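Local coordinates for protein transcriptional regulator, TetR family (PDB 5K7H) that probably binds DNA as a dimeric transcriptional repressor of the TetR family, and binds isovaleryl-coenzyme A, at residues Ala95-Asn100 with Leu167-Trp172; Asn100-Thr105 with Thr184-Ala189. All coordinates share one frame; numbering follows the deposited sequence.

Interaction 1 (Ala95-Asn100 with Leu167-Trp172); sequences ACMRHN and LGMVLW. With NI (nickel (II) ion), chain C; IVC (Isovaleryl-coenzyme A), chain G.
Val-170 pushes its two methyls between Met-97 and Asn-100, which stand nearly one turn apart on helix 89-104. CG1 lies anti to the backbone N, which directs it at the carboxamide: it packs 3.6 Å from Asn-100 OD1 and equally close to Asn-100 CG. The other methyl, CG2, meets Met-97, whose chain bends at its last torsion (chi3 -76°) and brings CE to 4.0 Å from Val-170 CG2. Beyond it, Met-97 CE also reaches Met-169 SD at 4.5 Å, while Leu-171 CD2 approaches Asn-100 OD1 from the next position along helix 159-171. The polar end of Asn-100 is held through ND2 by Tyr-137 of helix 124-150, so a buried amide can lie against valine with its N-H engaged.

The two short helical segments run at 30° to each other with axes 10.3 Å apart. Each segment also meets a bound group. His-99 NE2 coordinates the nickel ion at 1.9 Å. Trp-172 NE1 donates in the plane of its ring to O16 of isovaleryl-coenzyme A (3.0 Å, 150° at the hydrogen). A phenylalanine in place of Trp-172 would probably leave O16 without this donor and the amide around it less firmly placed. Where the two segments meet, the chemistry is almost wholly apolar, which implies that the helices are joined by shape and burial rather than by directional bonds.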
loop_
_atom_site.group_PDB
_atom_site.type_symbol
_atom_site.label_atom_id
_atom_site.label_comp_id
_atom_site.label_asym_id
_atom_site.label_seq_id
_atom_site.Cartn_x
_atom_site.Cartn_y
_atom_site.Cartn_z
ATOM N N ALA A 95 9.210 9.470 16.743
ATOM C CA ALA A 95 9.198 8.231 17.512
ATOM C C ALA A 95 8.136 7.272 16.989
ATOM O O ALA A 95 8.387 6.068 16.853
ATOM C CB ALA A 95 8.965 8.533 18.991
ATOM N N CYS A 96 6.945 7.788 16.682
ATOM C CA CYS A 96 5.876 6.927 16.186
ATOM C C CYS A 96 6.278 6.253 14.882
ATOM O O CYS A 96 5.974 5.076 14.661
ATOM C CB CYS A 96 4.594 7.739 15.998
ATOM S SG CYS A 96 3.107 6.732 15.817
ATOM N N MET A 97 6.969 6.984 14.006
ATOM C CA MET A 97 7.421 6.403 12.746
ATOM C C MET A 97 8.439 5.292 12.989
ATOM O O MET A 97 8.348 4.215 12.391
ATOM C CB MET A 97 8.008 7.496 11.853
ATOM C CG MET A 97 8.670 6.984 10.583
ATOM S SD MET A 97 8.925 8.296 9.367
ATOM C CE MET A 97 7.261 8.496 8.740
ATOM N N ARG A 98 9.410 5.541 13.870
ATOM C CA ARG A 98 10.417 4.519 14.168
ATOM C C ARG A 98 9.769 3.259 14.714
ATOM O O ARG A 98 10.028 2.149 14.225
ATOM C CB ARG A 98 11.438 5.068 15.165
ATOM C CG ARG A 98 12.400 6.076 14.575
ATOM C CD ARG A 98 13.389 6.572 15.614
ATOM N NE ARG A 98 14.348 7.511 15.037
ATOM C CZ ARG A 98 15.451 7.155 14.388
ATOM N NH1 ARG A 98 15.752 5.872 14.224
ATOM N NH2 ARG A 98 16.258 8.085 13.899
ATOM N N HIS A 99 8.920 3.396 15.735
ATOM C CA HIS A 99 8.274 2.229 16.320
ATOM C C HIS A 99 7.407 1.509 15.296
ATOM O O HIS A 99 7.352 0.274 15.276
ATOM C CB HIS A 99 7.438 2.642 17.531
ATOM C CG HIS A 99 8.252 3.063 18.714
ATOM N ND1 HIS A 99 8.147 2.452 19.944
ATOM C CD2 HIS A 99 9.187 4.033 18.854
ATOM C CE1 HIS A 99 8.979 3.028 20.793
ATOM N NE2 HIS A 99 9.621 3.991 20.157
ATOM N N ASN A 100 6.722 2.263 14.434
ATOM C CA ASN A 100 5.833 1.641 13.457
ATOM C C ASN A 100 6.623 0.919 12.371
ATOM O O ASN A 100 6.216 -0.152 11.908
ATOM C CB ASN A 100 4.913 2.698 12.846
ATOM C CG ASN A 100 3.690 2.095 12.179
ATOM O OD1 ASN A 100 3.687 0.925 11.796
ATOM N ND2 ASN A 100 2.644 2.898 12.032
ATOM N N LEU A 167 1.486 7.135 6.789
ATOM C CA LEU A 167 1.068 5.737 6.722
ATOM C C LEU A 167 1.481 5.090 5.406
ATOM O O LEU A 167 1.855 3.913 5.381
ATOM C CB LEU A 167 -0.445 5.638 6.922
ATOM C CG LEU A 167 -0.930 5.955 8.339
ATOM C CD1 LEU A 167 -2.440 6.148 8.377
ATOM C CD2 LEU A 167 -0.514 4.855 9.304
ATOM N N GLY A 168 1.413 5.837 4.302
ATOM C CA GLY A 168 1.834 5.282 3.025
ATOM C C GLY A 168 3.298 4.885 3.025
ATOM O O GLY A 168 3.653 3.772 2.629
ATOM N N MET A 169 4.168 5.792 3.473
ATOM C CA MET A 169 5.587 5.478 3.594
ATOM C C MET A 169 5.800 4.216 4.418
ATOM O O MET A 169 6.420 3.249 3.966
ATOM C CB MET A 169 6.332 6.640 4.252
ATOM C CG MET A 169 6.468 7.889 3.431
ATOM S SD MET A 169 7.559 9.026 4.303
ATOM C CE MET A 169 7.427 10.479 3.276
ATOM N N VAL A 170 5.287 4.225 5.648
ATOM C CA VAL A 170 5.621 3.182 6.613
ATOM C C VAL A 170 5.078 1.836 6.155
ATOM O O VAL A 170 5.818 0.849 6.068
ATOM C CB VAL A 170 5.086 3.570 8.005
ATOM C CG1 VAL A 170 5.287 2.441 9.004
ATOM C CG2 VAL A 170 5.768 4.839 8.494
ATOM N N LEU A 171 3.781 1.769 5.854
ATOM C CA LEU A 171 3.157 0.481 5.591
ATOM C C LEU A 171 3.552 -0.091 4.237
ATOM O O LEU A 171 3.493 -1.309 4.056
ATOM C CB LEU A 171 1.636 0.605 5.701
ATOM C CG LEU A 171 1.130 1.044 7.082
ATOM C CD1 LEU A 171 -0.380 1.179 7.081
ATOM C CD2 LEU A 171 1.572 0.077 8.179
ATOM N N TRP A 172 3.966 0.747 3.285
ATOM C CA TRP A 172 4.471 0.228 2.018
ATOM C C TRP A 172 5.725 -0.615 2.210
ATOM O O TRP A 172 6.084 -1.389 1.315
ATOM C CB TRP A 172 4.765 1.383 1.056
ATOM C CG TRP A 172 4.817 0.983 -0.389
ATOM C CD1 TRP A 172 5.933 0.818 -1.160
ATOM C CD2 TRP A 172 3.698 0.700 -1.237
ATOM N NE1 TRP A 172 5.576 0.450 -2.435
ATOM C CE2 TRP A 172 4.210 0.370 -2.509
ATOM C CE3 TRP A 172 2.314 0.692 -1.043
ATOM C CZ2 TRP A 172 3.386 0.036 -3.581
ATOM C CZ3 TRP A 172 1.497 0.360 -2.108
ATOM C CH2 TRP A 172 2.035 0.037 -3.362
HETATM NI NI NI C . 10.974 4.985 21.076
HETATM O O9 IVC G . 16.554 -1.610 -7.488
HETATM P P1 IVC G . 16.739 -2.765 -6.520
HETATM O O5 IVC G . 18.170 -2.762 -5.988
HETATM O O6 IVC G . 16.476 -4.069 -7.229
HETATM O O2 IVC G . 15.690 -2.586 -5.264
HETATM C C1 IVC G . 15.032 -3.731 -4.721
HETATM C C2 IVC G . 15.818 -4.212 -3.342
HETATM O O3 IVC G . 17.240 -4.136 -3.514
HETATM C C4 IVC G . 15.415 -3.323 -2.459
HETATM N N1 IVC G . 15.574 -3.774 -1.105
HETATM C C7 IVC G . 14.936 -4.759 -0.508
HETATM N N2 IVC G . 15.362 -4.858 0.745
HETATM C C8 IVC G . 16.296 -3.898 0.950
HETATM C C6 IVC G . 16.430 -3.211 -0.219
HETATM N N3 IVC G . 17.310 -2.179 -0.315
HETATM C C15 IVC G . 18.036 -1.837 0.727
HETATM N N4 IVC G . 17.935 -2.478 1.888
HETATM C C12 IVC G . 17.100 -3.494 2.041
HETATM N N5 IVC G . 17.010 -4.185 3.331
HETATM O O1 IVC G . 13.895 -3.139 -2.785
HETATM C C3 IVC G . 13.816 -3.392 -4.340
HETATM C C5 IVC G . 12.812 -4.539 -4.620
HETATM O O4 IVC G . 13.269 -5.703 -3.934
HETATM P P2 IVC G . 12.830 -7.153 -4.549
HETATM O O12 IVC G . 14.050 -8.003 -4.765
HETATM O O10 IVC G . 11.884 -7.846 -3.593
HETATM O O7 IVC G . 12.080 -6.892 -5.991
HETATM P P3 IVC G . 10.919 -7.875 -6.605
HETATM O O14 IVC G . 11.528 -8.665 -7.744
HETATM O O13 IVC G . 10.429 -8.817 -5.527
HETATM O O8 IVC G . 9.660 -6.951 -7.170
HETATM C C11 IVC G . 9.913 -6.171 -8.308
HETATM C C9 IVC G . 9.348 -4.738 -8.117
HETATM C C13 IVC G . 9.887 -3.883 -9.292
HETATM C C14 IVC G . 7.823 -4.786 -8.203
HETATM C C10 IVC G . 9.870 -4.125 -6.791
HETATM O O11 IVC G . 10.156 -2.797 -6.996
HETATM C C16 IVC G . 8.848 -4.209 -5.636
HETATM O O15 IVC G . 8.392 -5.254 -5.301
HETATM N N6 IVC G . 8.449 -2.957 -4.931
HETATM C C17 IVC G . 7.480 -2.968 -3.814
HETATM C C18 IVC G . 6.044 -2.743 -4.354
HETATM C C19 IVC G . 5.970 -1.551 -5.249
HETATM O O16 IVC G . 6.636 -0.605 -5.039
HETATM N N7 IVC G . 5.057 -1.550 -6.400
HETATM C C20 IVC G . 5.007 -0.350 -7.282
HETATM C C21 IVC G . 6.225 -0.375 -8.275
HETATM S S1 IVC G . 5.951 0.900 -9.551
HETATM C C22 IVC G . 4.490 0.404 -10.492
HETATM O O17 IVC G . 3.971 -0.625 -10.270
HETATM C C23 IVC G . 3.934 1.339 -11.601
HETATM C C24 IVC G . 2.678 2.124 -11.170
HETATM C C25 IVC G . 1.581 1.228 -10.528
HETATM C C26 IVC G . 2.119 2.857 -12.379
#

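Interaction 2 (Asn100-Thr105 with Thr184-Ala189); sequences NILLVT and TDEQIA
Ile-101 and Ala-189 make the closest apolar contact here: CD1 of the isoleucine reaches Ala-189 CA at 3.6 Å and lies only slightly farther from its CB. The small alanine side chain lets the isoleucine come almost onto the backbone of helix 185-196, and Ile-101 CG2 extends the contact to the carbonyl oxygen of Asp-185. Beside this pair, Glu-186 OE1 faces the fork of the Leu-102 methyls, 3.8 Å from CD1 and from CD2.

At the other end, Thr-105 meets Asp-185. The hydroxyl of Thr-105 sits between its backbone N and carbonyl carbon (chi1 59°), where OG1 is 3.1 Å from both Asp-185 OD2 and Ile-101 O; its single proton could serve either acceptor. Asp-185 CB also lies against the threonine, so the pair touches by carbon as well as oxygen.

A second shell probably steadies these groups. Arg-106 forms a salt bridge with Asp-185 OD2, and Arg-98 does the same with Glu-186 OE2. Thr-184, the N-cap just before the helix, and Gln-187 in its first turn form a capping box: Gln-187 N donates to Thr-184 OG1, and Thr-184 N returns a bond to Gln-187 OE1 (2.8 Å, 168° at the hydrogen).

The segments run roughly antiparallel, at 148°, with axes 9.6 Å apart. Helix 89-104 carries helix 185-196 on one flank, while its Asn-100 and Val-104 reach helix 159-171 and Leu-103 packs on helix 60-83 in the all-helical body of this TetR-family subunit.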
loop_
_atom_site.group_PDB
_atom_site.type_symbol
_atom_site.label_atom_id
_atom_site.label_comp_id
_atom_site.label_asym_id
_atom_site.label_seq_id
_atom_site.Cartn_x
_atom_site.Cartn_y
_atom_site.Cartn_z
ATOM N N ASN A 100 6.722 2.263 14.434
ATOM C CA ASN A 100 5.833 1.641 13.457
ATOM C C ASN A 100 6.623 0.919 12.371
ATOM O O ASN A 100 6.216 -0.152 11.908
ATOM C CB ASN A 100 4.913 2.698 12.846
ATOM C CG ASN A 100 3.690 2.095 12.179
ATOM O OD1 ASN A 100 3.687 0.925 11.796
ATOM N ND2 ASN A 100 2.644 2.898 12.032
ATOM N N ILE A 101 7.757 1.485 11.951
ATOM C CA ILE A 101 8.601 0.810 10.967
ATOM C C ILE A 101 9.155 -0.488 11.544
ATOM O O ILE A 101 9.154 -1.531 10.877
ATOM C CB ILE A 101 9.727 1.751 10.496
ATOM C CG1 ILE A 101 9.142 2.868 9.629
ATOM C CG2 ILE A 101 10.802 0.977 9.719
ATOM C CD1 ILE A 101 10.143 3.927 9.200
ATOM N N LEU A 102 9.635 -0.447 12.788
ATOM C CA LEU A 102 10.214 -1.641 13.395
ATOM C C LEU A 102 9.171 -2.738 13.562
ATOM O O LEU A 102 9.483 -3.926 13.424
ATOM C CB LEU A 102 10.853 -1.289 14.738
ATOM C CG LEU A 102 12.351 -0.968 14.675
ATOM C CD1 LEU A 102 12.654 0.083 13.618
ATOM C CD2 LEU A 102 12.860 -0.511 16.034
ATOM N N LEU A 103 7.925 -2.364 13.859
ATOM C CA LEU A 103 6.860 -3.360 13.920
ATOM C C LEU A 103 6.635 -4.004 12.557
ATOM O O LEU A 103 6.387 -5.212 12.465
ATOM C CB LEU A 103 5.567 -2.720 14.426
ATOM C CG LEU A 103 4.381 -3.674 14.586
ATOM C CD1 LEU A 103 4.581 -4.571 15.801
ATOM C CD2 LEU A 103 3.072 -2.910 14.681
ATOM N N VAL A 104 6.719 -3.212 11.486
ATOM C CA VAL A 104 6.439 -3.726 10.149
ATOM C C VAL A 104 7.538 -4.670 9.679
ATOM O O VAL A 104 7.270 -5.612 8.924
ATOM C CB VAL A 104 6.246 -2.554 9.164
ATOM C CG1 VAL A 104 6.309 -3.033 7.712
ATOM C CG2 VAL A 104 4.922 -1.864 9.422
ATOM N N THR A 105 8.781 -4.446 10.105
ATOM C CA THR A 105 9.927 -5.153 9.549
ATOM C C THR A 105 10.411 -6.302 10.430
ATOM O O THR A 105 11.547 -6.758 10.258
ATOM C CB THR A 105 11.079 -4.176 9.305
ATOM O OG1 THR A 105 11.455 -3.549 10.537
ATOM C CG2 THR A 105 10.677 -3.111 8.299
ATOM N N THR A 184 19.590 -2.045 6.927
ATOM C CA THR A 184 18.814 -2.538 8.053
ATOM C C THR A 184 17.539 -1.713 8.203
ATOM O O THR A 184 17.455 -0.568 7.751
ATOM C CB THR A 184 19.626 -2.472 9.348
ATOM O OG1 THR A 184 19.896 -1.103 9.676
ATOM C CG2 THR A 184 20.942 -3.226 9.197
ATOM N N ASP A 185 16.535 -2.314 8.845
ATOM C CA ASP A 185 15.304 -1.578 9.114
ATOM C C ASP A 185 15.581 -0.314 9.917
ATOM O O ASP A 185 14.868 0.684 9.769
ATOM C CB ASP A 185 14.301 -2.471 9.847
ATOM C CG ASP A 185 14.898 -3.148 11.068
ATOM O OD1 ASP A 185 15.970 -2.709 11.534
ATOM O OD2 ASP A 185 14.291 -4.120 11.566
ATOM N N GLU A 186 16.616 -0.332 10.761
ATOM C CA GLU A 186 16.952 0.856 11.539
ATOM C C GLU A 186 17.476 1.972 10.642
ATOM O O GLU A 186 17.173 3.149 10.867
ATOM C CB GLU A 186 17.979 0.503 12.616
ATOM C CG GLU A 186 18.169 1.588 13.666
ATOM C CD GLU A 186 16.908 1.848 14.466
ATOM O OE1 GLU A 186 16.165 0.879 14.735
ATOM O OE2 GLU A 186 16.656 3.020 14.818
ATOM N N GLN A 187 18.269 1.625 9.624
ATOM C CA GLN A 187 18.740 2.635 8.679
ATOM C C GLN A 187 17.585 3.205 7.865
ATOM O O GLN A 187 17.556 4.405 7.570
ATOM C CB GLN A 187 19.794 2.036 7.750
ATOM C CG GLN A 187 21.100 1.677 8.433
ATOM C CD GLN A 187 22.017 0.876 7.531
ATOM O OE1 GLN A 187 21.633 -0.169 7.007
ATOM N NE2 GLN A 187 23.233 1.370 7.333
ATOM N N ILE A 188 16.629 2.356 7.487
ATOM C CA ILE A 188 15.466 2.824 6.739
ATOM C C ILE A 188 14.646 3.788 7.586
ATOM O O ILE A 188 14.199 4.836 7.103
ATOM C CB ILE A 188 14.629 1.621 6.266
ATOM C CG1 ILE A 188 15.436 0.805 5.253
ATOM C CG2 ILE A 188 13.297 2.081 5.670
ATOM C CD1 ILE A 188 14.798 -0.508 4.864
ATOM N N ALA A 189 14.436 3.452 8.861
ATOM C CA ALA A 189 13.694 4.339 9.749
ATOM C C ALA A 189 14.351 5.710 9.823
ATOM O O ALA A 189 13.679 6.743 9.721
ATOM C CB ALA A 189 13.582 3.717 11.141
#

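Helix 89-104 is common to both contacts, and Asn-100 belongs to both of its segments; the centres of interactions 1 and 2 lie about 8 Å apart. They are joined by carbon and by charge: Val-170 CG1 packs 3.9 Å from Ile-101 CG1, Leu-171 CD2 lies 4.1 Å from Val-104 CG2, and Arg-98 NH1 bridges to Glu-186 OE2 at 3.1 Å. Helices 159-171 and 185-196 follow each other in the chain; in the stretch that joins them, Trp-172, Lys-178 and the Leu-183 carbonyl hydrogen-bond isovaleryl-coenzyme A. Between nearest atoms, the Asp-185 side chain is about 7 Å from a bound ligand, and the Leu-171 side chain about 4 Å from another copy.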